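Local coordinates for DUF4442 domain-containing protein (Pseudomonas aeruginosa, PDB 1SH8) that is of unknown function but probably acts as a thioesterase of the hotdog-fold superfamily and assembles as a dimer, at residues Thr71-Ala76 with Glu106-Leu111; Leu13-Ile18 with Gly25-Val30; Phe58-Leu63 with Leu127-Glu132. All coordinates share one frame; numbering follows the deposited sequence.

Contact 1 (Thr71-Ala76 with Glu106-Leu111); sequences TSFDSA and ERIRQL
Phe73 drives the edge of its ring against helix 105-118, reaching both Ile108 and Leu111 one turn further on. CE1 lies 3.4 Å from the backbone O of Ile108, which sits in the ring plane, so the slightly positive hydrogen on CE1 faces a carbonyl oxygen. The same carbon packs against Ile108 CG2 at 3.6 Å, while CZ meets Leu111 CD1 at 3.7 Å and runs close to Leu111 CB as well. With chi1 at -58° the ring stands opposite the carbonyl carbon of Phe73 and leans back over Ser72, whose CB lies above one face toward the rim.

Helix 64-72 ends here, and Phe73 is the first residue to leave helical backbone angles. The contact therefore joins the exit of that helix to the helix that comes between strands 97-102 and 120-130 in this hotdog-family chain. Ile108 splits its two branches between neighbours. CG2 serves Phe73 and also approaches the backbone O of Ser72, whereas the extended CG1 arm (chi2 175°) carries CD1 to 3.7 Å from Ser72 CB. Serine is small enough to admit this methyl, and its buried OG is satisfied by hydrogen bonds with Leu68 O and Gly34 N. Leu111 also packs on Ala121 and Tyr123 of strand 120-130, and Leu103 touches both Phe73 and Ile108.

Contact 2 (Leu13-Ile18 with Gly25-Val30); sequences LTEEKI and GLRAEV
Glu15 OE2 is gripped by two hydrogen bonds: the backbone N of Ala28 gives its proton at 2.8 Å in an almost straight bond (170°), and a water donates to it at a short 2.5 Å. The amide meets the anti side of the oxygen, slightly out of the carboxylate plane. That water also donates to Ala28 O, so the carboxylate reads both backbone polar groups of Ala28, one directly and one through the water. The other oxygen, OE1, forms a salt bridge with Arg27 NH1 at 2.7 Å.

Glutamate suits the place by its length. Its chain is extended beyond CG, spanning the gap from helix to strand, and CG passes 3.5 Å from Leu26 O on the way. Arg27 starts out from the opposite direction, its CB pointing away from the helix, but bends at chi2 and chi3 and folds the guanidinium back. Its plane is turned 52° from the carboxylate, and OE2 lies over one guanidinium face, near the rim. The nearby positive charge would probably favour an ionised Glu15. A second water lies between the backbone oxygens of Glu15 and Leu26, 2.7 Å from Leu26 O. Beside these polar links, Thr14 CG2 and Ala28 CB make a loose apolar contact at 4.4 Å, where the small side chain of alanine, directed at the helix, fits beside Thr14.

The contact thus ties helix 7-16 to strand 27-32, outermost of its sheet within this chain; the short helix 19-24 connects the two in sequence, while Thr14 packs on Leu70 of helix 64-72 and Leu26 on Met40 of strand 35-40.

Contact 3 (Phe58-Leu63 with Leu127-Glu132); sequences FTLAEL and LQLTDE
Leu60, the first residue of 58-63 to touch the strand, sends CD2 to 3.9 Å from Leu129 CG. Its CG is anti to the backbone N (chi1 177°), which carries the branched end toward the strand although the CB itself sets off to one side. The two leucines slide past each other in opposite directions, so that CD2 of Leu60 lies beside CG and CD2 of Leu129.

Ala61 comes next and is the point of closest backbone approach, its CA 7.0 Å from that of Leu129. Its CB meets Leu129 CD1 at 3.7 Å and stays near CD2 too, so Leu129 spreads both methyls over the alanine; a residue this small suits so near a sheet. The backbone O of Ala61 lies 3.7 Å from Leu127 CD1. Leu127 and Leu129 alternate with outward-pointing Gln128, and put their side chains on the helix-facing side of the strand.

The axes of 58-62 and 127-130 run at 134° to one another, as in the hotdog fold, in which an antiparallel sheet wraps a central helix, here helix 54-62. Leu60 also packs on Ile97 and Val99 of strand 97-102, Leu127 reaches Val99 and Ser140, and Phe58 and Glu62 turn to strand 78-89.

In the fold
Contacts 2 and 3 touch, their centres 13 Å apart: Leu26 CD2 and Leu63 CD2 meet at 3.7 Å, and Leu60 CD1 lies 4.1 Å from Leu26 CD1, so Leu26 joins the packing around helix 54-62. Contact 1 stands apart, its centre about 22 Å from that of contact 3 and about 19 Å from that of contact 2. Even so, helix 64-72 follows helix 54-62, and helix 105-118 leads into strand 120-130, linking contacts 1 and 3 on opposite sides of the chain's centre. Contacts 2 and 3 border the second subunit: Phe58 stacks on that subunit's Phe58 and Glu62 OE1 is hydrogen-bonded to its Tyr53 OH, while Lys17 and Ile18 pack on its His48 and Glu46.

Contact 1 (Thr71-Ala76 with Glu106-Leu111)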
loop_
_atom_site.group_PDB
_atom_site.type_symbol
_atom_site.label_atom_id
_atom_site.label_comp_id
_atom_site.label_asym_id
_atom_site.label_seq_id
_atom_site.Cartn_x
_atom_site.Cartn_y
_atom_site.Cartn_z
ATOM N N THR A 71 3.377 -19.986 6.059
ATOM C CA THR A 71 2.693 -21.252 6.300
ATOM C C THR A 71 3.008 -22.346 5.290
ATOM O O THR A 71 2.744 -23.523 5.551
ATOM C CB THR A 71 1.157 -21.085 6.292
ATOM O OG1 THR A 71 0.712 -20.783 4.961
ATOM C CG2 THR A 71 0.728 -19.984 7.247
ATOM N N SER A 72 3.592 -21.975 4.155
ATOM C CA SER A 72 3.829 -22.952 3.101
ATOM C C SER A 72 5.260 -23.299 2.714
ATOM O O SER A 72 5.496 -24.358 2.126
ATOM C CB SER A 72 3.075 -22.506 1.846
ATOM O OG SER A 72 1.767 -22.077 2.177
ATOM N N PHE A 73 6.206 -22.423 3.025
ATOM C CA PHE A 73 7.593 -22.671 2.649
ATOM C C PHE A 73 8.557 -22.652 3.826
ATOM O O PHE A 73 8.199 -22.239 4.928
ATOM C CB PHE A 73 8.041 -21.624 1.626
ATOM C CG PHE A 73 7.201 -21.596 0.383
ATOM C CD1 PHE A 73 7.247 -22.649 -0.528
ATOM C CD2 PHE A 73 6.347 -20.526 0.131
ATOM C CE1 PHE A 73 6.451 -22.639 -1.678
ATOM C CE2 PHE A 73 5.551 -20.506 -1.012
ATOM C CZ PHE A 73 5.605 -21.569 -1.918
ATOM N N ASP A 74 9.777 -23.131 3.572
ATOM C CA ASP A 74 10.849 -23.130 4.566
ATOM C C ASP A 74 11.161 -21.642 4.671
ATOM O O ASP A 74 11.805 -21.080 3.784
ATOM C CB ASP A 74 12.062 -23.879 4.015
ATOM C CG ASP A 74 13.222 -23.915 4.992
ATOM O OD1 ASP A 74 13.462 -22.892 5.670
ATOM O OD2 ASP A 74 13.900 -24.966 5.064
ATOM N N SER A 75 10.704 -21.011 5.749
ATOM C CA SER A 75 10.872 -19.572 5.926
ATOM C C SER A 75 12.233 -19.068 6.386
ATOM O O SER A 75 12.388 -17.890 6.696
ATOM C CB SER A 75 9.768 -19.033 6.843
ATOM O OG SER A 75 9.638 -19.829 8.003
ATOM N N ALA A 76 13.216 -19.957 6.432
ATOM C CA ALA A 76 14.568 -19.566 6.801
ATOM C C ALA A 76 15.404 -19.703 5.530
ATOM O O ALA A 76 16.287 -18.890 5.261
ATOM C CB ALA A 76 15.107 -20.478 7.896
ATOM N N GLU A 106 0.237 -28.529 -5.260
ATOM C CA GLU A 106 1.091 -28.687 -6.428
ATOM C C GLU A 106 1.896 -27.420 -6.720
ATOM O O GLU A 106 3.084 -27.502 -7.037
ATOM C CB GLU A 106 0.236 -29.067 -7.641
ATOM C CG GLU A 106 1.024 -29.396 -8.901
ATOM C CD GLU A 106 0.115 -29.762 -10.070
ATOM O OE1 GLU A 106 -0.633 -30.761 -9.958
ATOM O OE2 GLU A 106 0.147 -29.046 -11.098
ATOM N N ARG A 107 1.257 -26.253 -6.620
ATOM C CA ARG A 107 1.954 -24.989 -6.867
ATOM C C ARG A 107 3.051 -24.770 -5.831
ATOM O O ARG A 107 4.124 -24.262 -6.149
ATOM C CB ARG A 107 0.984 -23.799 -6.838
ATOM C CG ARG A 107 0.387 -23.443 -8.197
ATOM C CD ARG A 107 1.478 -23.129 -9.207
ATOM N NE ARG A 107 1.870 -21.719 -9.234
ATOM C CZ ARG A 107 3.068 -21.291 -9.627
ATOM N NH1 ARG A 107 3.988 -22.166 -10.012
ATOM N NH2 ARG A 107 3.340 -19.993 -9.660
ATOM N N ILE A 108 2.777 -25.154 -4.592
ATOM C CA ILE A 108 3.766 -25.003 -3.530
ATOM C C ILE A 108 5.004 -25.824 -3.893
ATOM O O ILE A 108 6.133 -25.345 -3.772
ATOM C CB ILE A 108 3.201 -25.465 -2.164
ATOM C CG1 ILE A 108 2.079 -24.513 -1.721
ATOM C CG2 ILE A 108 4.317 -25.498 -1.119
ATOM C CD1 ILE A 108 1.361 -24.931 -0.436
ATOM N N ARG A 109 4.788 -27.056 -4.352
ATOM C CA ARG A 109 5.903 -27.914 -4.748
ATOM C C ARG A 109 6.678 -27.313 -5.920
ATOM O O ARG A 109 7.909 -27.294 -5.910
ATOM C CB ARG A 109 5.407 -29.312 -5.124
ATOM C CG ARG A 109 5.117 -30.198 -3.928
ATOM C CD ARG A 109 4.949 -31.651 -4.353
ATOM N NE ARG A 109 3.702 -31.879 -5.079
ATOM C CZ ARG A 109 2.505 -31.964 -4.503
ATOM N NH1 ARG A 109 2.386 -31.843 -3.186
ATOM N NH2 ARG A 109 1.427 -32.163 -5.248
ATOM N N GLN A 110 5.960 -26.816 -6.923
ATOM C CA GLN A 110 6.609 -26.213 -8.084
ATOM C C GLN A 110 7.465 -25.021 -7.673
ATOM O O GLN A 110 8.612 -24.888 -8.101
ATOM C CB GLN A 110 5.564 -25.748 -9.099
ATOM C CG GLN A 110 4.571 -26.819 -9.513
ATOM C CD GLN A 110 3.604 -26.330 -10.578
ATOM O OE1 GLN A 110 3.077 -25.217 -10.493
ATOM N NE2 GLN A 110 3.360 -27.163 -11.585
ATOM N N LEU A 111 6.900 -24.156 -6.834
ATOM C CA LEU A 111 7.600 -22.965 -6.372
ATOM C C LEU A 111 8.876 -23.260 -5.587
ATOM O O LEU A 111 9.919 -22.662 -5.854
ATOM C CB LEU A 111 6.657 -22.100 -5.529
ATOM C CG LEU A 111 5.545 -21.405 -6.325
ATOM C CD1 LEU A 111 4.460 -20.902 -5.388
ATOM C CD2 LEU A 111 6.143 -20.263 -7.137
#

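Contact 2 (Leu13-Ile18 with Gly25-Val30)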
loop_
_atom_site.group_PDB
_atom_site.type_symbol
_atom_site.label_atom_id
_atom_site.label_comp_id
_atom_site.label_asym_id
_atom_site.label_seq_id
_atom_site.Cartn_x
_atom_site.Cartn_y
_atom_site.Cartn_z
ATOM N N LEU A 13 4.397 -14.320 13.993
ATOM C CA LEU A 13 5.231 -13.726 12.946
ATOM C C LEU A 13 4.395 -12.916 11.953
ATOM O O LEU A 13 4.774 -11.811 11.568
ATOM C CB LEU A 13 6.018 -14.816 12.216
ATOM C CG LEU A 13 7.076 -15.514 13.081
ATOM C CD1 LEU A 13 7.741 -16.646 12.296
ATOM C CD2 LEU A 13 8.109 -14.485 13.546
ATOM N N THR A 14 3.249 -13.458 11.555
ATOM C CA THR A 14 2.373 -12.775 10.610
ATOM C C THR A 14 1.897 -11.425 11.142
ATOM O O THR A 14 1.932 -10.416 10.437
ATOM C CB THR A 14 1.126 -13.639 10.286
ATOM O OG1 THR A 14 1.537 -14.845 9.636
ATOM C CG2 THR A 14 0.167 -12.885 9.369
ATOM N N GLU A 15 1.461 -11.410 12.394
ATOM C CA GLU A 15 0.942 -10.194 13.003
ATOM C C GLU A 15 1.980 -9.239 13.565
ATOM O O GLU A 15 1.743 -8.029 13.605
ATOM C CB GLU A 15 -0.032 -10.549 14.133
ATOM C CG GLU A 15 -1.240 -11.369 13.700
ATOM C CD GLU A 15 -2.154 -11.737 14.864
ATOM O OE1 GLU A 15 -1.813 -11.424 16.029
ATOM O OE2 GLU A 15 -3.218 -12.346 14.614
ATOM N N GLU A 16 3.130 -9.764 13.983
ATOM C CA GLU A 16 4.127 -8.911 14.623
ATOM C C GLU A 16 5.541 -8.776 14.073
ATOM O O GLU A 16 6.300 -7.940 14.563
ATOM C CB GLU A 16 4.211 -9.298 16.102
ATOM C CG GLU A 16 2.898 -9.101 16.848
ATOM C CD GLU A 16 2.947 -9.617 18.266
ATOM O OE1 GLU A 16 3.927 -9.308 18.979
ATOM O OE2 GLU A 16 2.001 -10.328 18.671
ATOM N N LYS A 17 5.924 -9.557 13.073
ATOM C CA LYS A 17 7.290 -9.421 12.581
ATOM C C LYS A 17 7.555 -8.029 12.015
ATOM O O LYS A 17 8.640 -7.472 12.200
ATOM C CB LYS A 17 7.603 -10.473 11.521
ATOM C CG LYS A 17 9.096 -10.606 11.252
ATOM C CD LYS A 17 9.389 -11.826 10.413
ATOM C CE LYS A 17 10.879 -12.015 10.207
ATOM N NZ LYS A 17 11.135 -13.216 9.358
ATOM N N ILE A 18 6.566 -7.472 11.323
ATOM C CA ILE A 18 6.699 -6.137 10.736
ATOM C C ILE A 18 5.915 -5.149 11.600
ATOM O O ILE A 18 4.685 -5.222 11.688
ATOM C CB ILE A 18 6.169 -6.128 9.278
ATOM C CG1 ILE A 18 6.991 -7.104 8.431
ATOM C CG2 ILE A 18 6.247 -4.715 8.690
ATOM C CD1 ILE A 18 6.529 -7.209 6.993
ATOM N N GLY A 25 -2.978 -3.417 13.826
ATOM C CA GLY A 25 -3.886 -4.318 14.515
ATOM C C GLY A 25 -4.362 -5.498 13.680
ATOM O O GLY A 25 -5.305 -6.197 14.062
ATOM N N LEU A 26 -3.715 -5.725 12.541
ATOM C CA LEU A 26 -4.086 -6.835 11.670
ATOM C C LEU A 26 -4.054 -8.152 12.433
ATOM O O LEU A 26 -3.122 -8.411 13.199
ATOM C CB LEU A 26 -3.136 -6.908 10.470
ATOM C CG LEU A 26 -3.406 -8.049 9.487
ATOM C CD1 LEU A 26 -3.112 -7.595 8.065
ATOM C CD2 LEU A 26 -2.570 -9.260 9.876
ATOM N N ARG A 27 -5.078 -8.977 12.228
ATOM C CA ARG A 27 -5.169 -10.270 12.897
ATOM C C ARG A 27 -5.311 -11.417 11.900
ATOM O O ARG A 27 -5.974 -11.285 10.868
ATOM C CB ARG A 27 -6.359 -10.279 13.855
ATOM C CG ARG A 27 -6.269 -9.219 14.941
ATOM C CD ARG A 27 -5.252 -9.605 15.997
ATOM N NE ARG A 27 -5.724 -10.755 16.757
ATOM C CZ ARG A 27 -4.996 -11.429 17.644
ATOM N NH1 ARG A 27 -3.739 -11.074 17.893
ATOM N NH2 ARG A 27 -5.530 -12.463 18.281
ATOM N N ALA A 28 -4.668 -12.539 12.205
ATOM C CA ALA A 28 -4.747 -13.714 11.349
ATOM C C ALA A 28 -5.854 -14.592 11.905
ATOM O O ALA A 28 -5.839 -14.930 13.085
ATOM C CB ALA A 28 -3.424 -14.474 11.370
ATOM N N GLU A 29 -6.827 -14.944 11.072
ATOM C CA GLU A 29 -7.916 -15.804 11.524
ATOM C C GLU A 29 -7.550 -17.261 11.272
ATOM O O GLU A 29 -7.795 -18.124 12.117
ATOM C CB GLU A 29 -9.222 -15.441 10.813
ATOM C CG GLU A 29 -9.702 -14.034 11.132
ATOM C CD GLU A 29 -11.141 -13.777 10.719
ATOM O OE1 GLU A 29 -11.660 -14.495 9.833
ATOM O OE2 GLU A 29 -11.748 -12.839 11.275
ATOM N N VAL A 30 -6.964 -17.533 10.110
ATOM C CA VAL A 30 -6.529 -18.882 9.757
ATOM C C VAL A 30 -5.174 -18.817 9.052
ATOM O O VAL A 30 -4.960 -17.979 8.175
ATOM C CB VAL A 30 -7.530 -19.595 8.813
ATOM C CG1 VAL A 30 -6.956 -20.931 8.355
ATOM C CG2 VAL A 30 -8.857 -19.820 9.531
HETATM O O HOH W 1 -1.125 -6.958 14.314
HETATM O O HOH W 2 -4.829 -14.001 15.691
#

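Contact 3 (Phe58-Leu63 with Leu127-Glu132)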
loop_
_atom_site.group_PDB
_atom_site.type_symbol
_atom_site.label_atom_id
_atom_site.label_comp_id
_atom_site.label_asym_id
_atom_site.label_seq_id
_atom_site.Cartn_x
_atom_site.Cartn_y
_atom_site.Cartn_z
ATOM N N PHE A 58 -4.438 -1.615 1.558
ATOM C CA PHE A 58 -3.278 -2.152 0.847
ATOM C C PHE A 58 -2.543 -3.182 1.697
ATOM O O PHE A 58 -2.174 -4.253 1.219
ATOM C CB PHE A 58 -2.291 -1.043 0.480
ATOM C CG PHE A 58 -1.059 -1.549 -0.225
ATOM C CD1 PHE A 58 -1.023 -1.659 -1.615
ATOM C CD2 PHE A 58 0.055 -1.956 0.507
ATOM C CE1 PHE A 58 0.114 -2.171 -2.265
ATOM C CE2 PHE A 58 1.190 -2.470 -0.130
ATOM C CZ PHE A 58 1.218 -2.576 -1.517
ATOM N N THR A 59 -2.319 -2.847 2.964
ATOM C CA THR A 59 -1.610 -3.745 3.859
ATOM C C THR A 59 -2.346 -5.078 3.991
ATOM O O THR A 59 -1.729 -6.144 3.942
ATOM C CB THR A 59 -1.415 -3.085 5.239
ATOM O OG1 THR A 59 -0.609 -1.911 5.081
ATOM C CG2 THR A 59 -0.711 -4.029 6.199
ATOM N N LEU A 60 -3.667 -5.019 4.136
ATOM C CA LEU A 60 -4.463 -6.236 4.255
ATOM C C LEU A 60 -4.364 -7.088 2.990
ATOM O O LEU A 60 -4.231 -8.307 3.064
ATOM C CB LEU A 60 -5.933 -5.888 4.506
ATOM C CG LEU A 60 -6.876 -7.098 4.564
ATOM C CD1 LEU A 60 -6.476 -7.998 5.730
ATOM C CD2 LEU A 60 -8.312 -6.626 4.719
ATOM N N ALA A 61 -4.430 -6.434 1.832
ATOM C CA ALA A 61 -4.372 -7.131 0.547
ATOM C C ALA A 61 -2.985 -7.664 0.198
ATOM O O ALA A 61 -2.858 -8.681 -0.478
ATOM C CB ALA A 61 -4.855 -6.201 -0.563
ATOM N N GLU A 62 -1.949 -6.978 0.671
ATOM C CA GLU A 62 -0.565 -7.348 0.378
ATOM C C GLU A 62 0.025 -8.459 1.258
ATOM O O GLU A 62 0.765 -9.324 0.772
ATOM C CB GLU A 62 0.314 -6.088 0.487
ATOM C CG GLU A 62 1.755 -6.207 -0.020
ATOM C CD GLU A 62 2.693 -6.989 0.900
ATOM O OE1 GLU A 62 2.528 -6.945 2.140
ATOM O OE2 GLU A 62 3.624 -7.636 0.367
ATOM N N LEU A 63 -0.308 -8.432 2.546
ATOM C CA LEU A 63 0.249 -9.389 3.499
ATOM C C LEU A 63 0.039 -10.877 3.209
ATOM O O LEU A 63 0.868 -11.700 3.602
ATOM C CB LEU A 63 -0.232 -9.058 4.917
ATOM C CG LEU A 63 0.742 -9.510 6.006
ATOM C CD1 LEU A 63 2.034 -8.719 5.885
ATOM C CD2 LEU A 63 0.122 -9.293 7.376
ATOM N N LEU A 127 -6.894 -11.235 -5.209
ATOM C CA LEU A 127 -7.780 -11.303 -4.058
ATOM C C LEU A 127 -8.895 -10.278 -3.976
ATOM O O LEU A 127 -8.853 -9.233 -4.623
ATOM C CB LEU A 127 -6.936 -11.175 -2.788
ATOM C CG LEU A 127 -5.583 -11.896 -2.773
ATOM C CD1 LEU A 127 -4.858 -11.586 -1.470
ATOM C CD2 LEU A 127 -5.789 -13.394 -2.933
ATOM N N GLN A 128 -9.882 -10.595 -3.144
ATOM C CA GLN A 128 -11.008 -9.709 -2.885
ATOM C C GLN A 128 -11.037 -9.426 -1.390
ATOM O O GLN A 128 -10.867 -10.334 -0.572
ATOM C CB GLN A 128 -12.334 -10.364 -3.259
ATOM C CG GLN A 128 -12.483 -10.735 -4.713
ATOM C CD GLN A 128 -13.900 -11.158 -5.034
ATOM O OE1 GLN A 128 -14.482 -11.987 -4.339
ATOM N NE2 GLN A 128 -14.464 -10.585 -6.091
ATOM N N LEU A 129 -11.227 -8.162 -1.038
ATOM C CA LEU A 129 -11.329 -7.767 0.362
ATOM C C LEU A 129 -12.817 -7.549 0.581
ATOM O O LEU A 129 -13.473 -6.882 -0.220
ATOM C CB LEU A 129 -10.553 -6.471 0.619
ATOM C CG LEU A 129 -9.046 -6.613 0.880
ATOM C CD1 LEU A 129 -8.373 -7.405 -0.236
ATOM C CD2 LEU A 129 -8.446 -5.213 1.012
ATOM N N THR A 130 -13.353 -8.106 1.661
ATOM C CA THR A 130 -14.780 -7.991 1.921
ATOM C C THR A 130 -15.110 -7.427 3.291
ATOM O O THR A 130 -14.327 -7.564 4.231
ATOM C CB THR A 130 -15.462 -9.375 1.793
ATOM O OG1 THR A 130 -14.902 -10.278 2.760
ATOM C CG2 THR A 130 -15.240 -9.950 0.398
ATOM N N ASP A 131 -16.269 -6.785 3.406
ATOM C CA ASP A 131 -16.682 -6.258 4.699
ATOM C C ASP A 131 -17.549 -7.298 5.420
ATOM O O ASP A 131 -17.739 -8.409 4.920
ATOM C CB ASP A 131 -17.424 -4.920 4.554
ATOM C CG ASP A 131 -18.727 -5.035 3.793
ATOM O OD1 ASP A 131 -19.298 -6.145 3.703
ATOM O OD2 ASP A 131 -19.193 -3.986 3.298
ATOM N N GLU A 132 -18.065 -6.941 6.592
ATOM C CA GLU A 132 -18.866 -7.860 7.399
ATOM C C GLU A 132 -20.122 -8.423 6.734
ATOM O O GLU A 132 -20.673 -9.425 7.199
ATOM C CB GLU A 132 -19.219 -7.185 8.727
ATOM C CG GLU A 132 -18.000 -7.032 9.642
ATOM C CD GLU A 132 -18.259 -6.136 10.842
ATOM O OE1 GLU A 132 -19.328 -6.293 11.477
ATOM O OE2 GLU A 132 -17.389 -5.283 11.155
#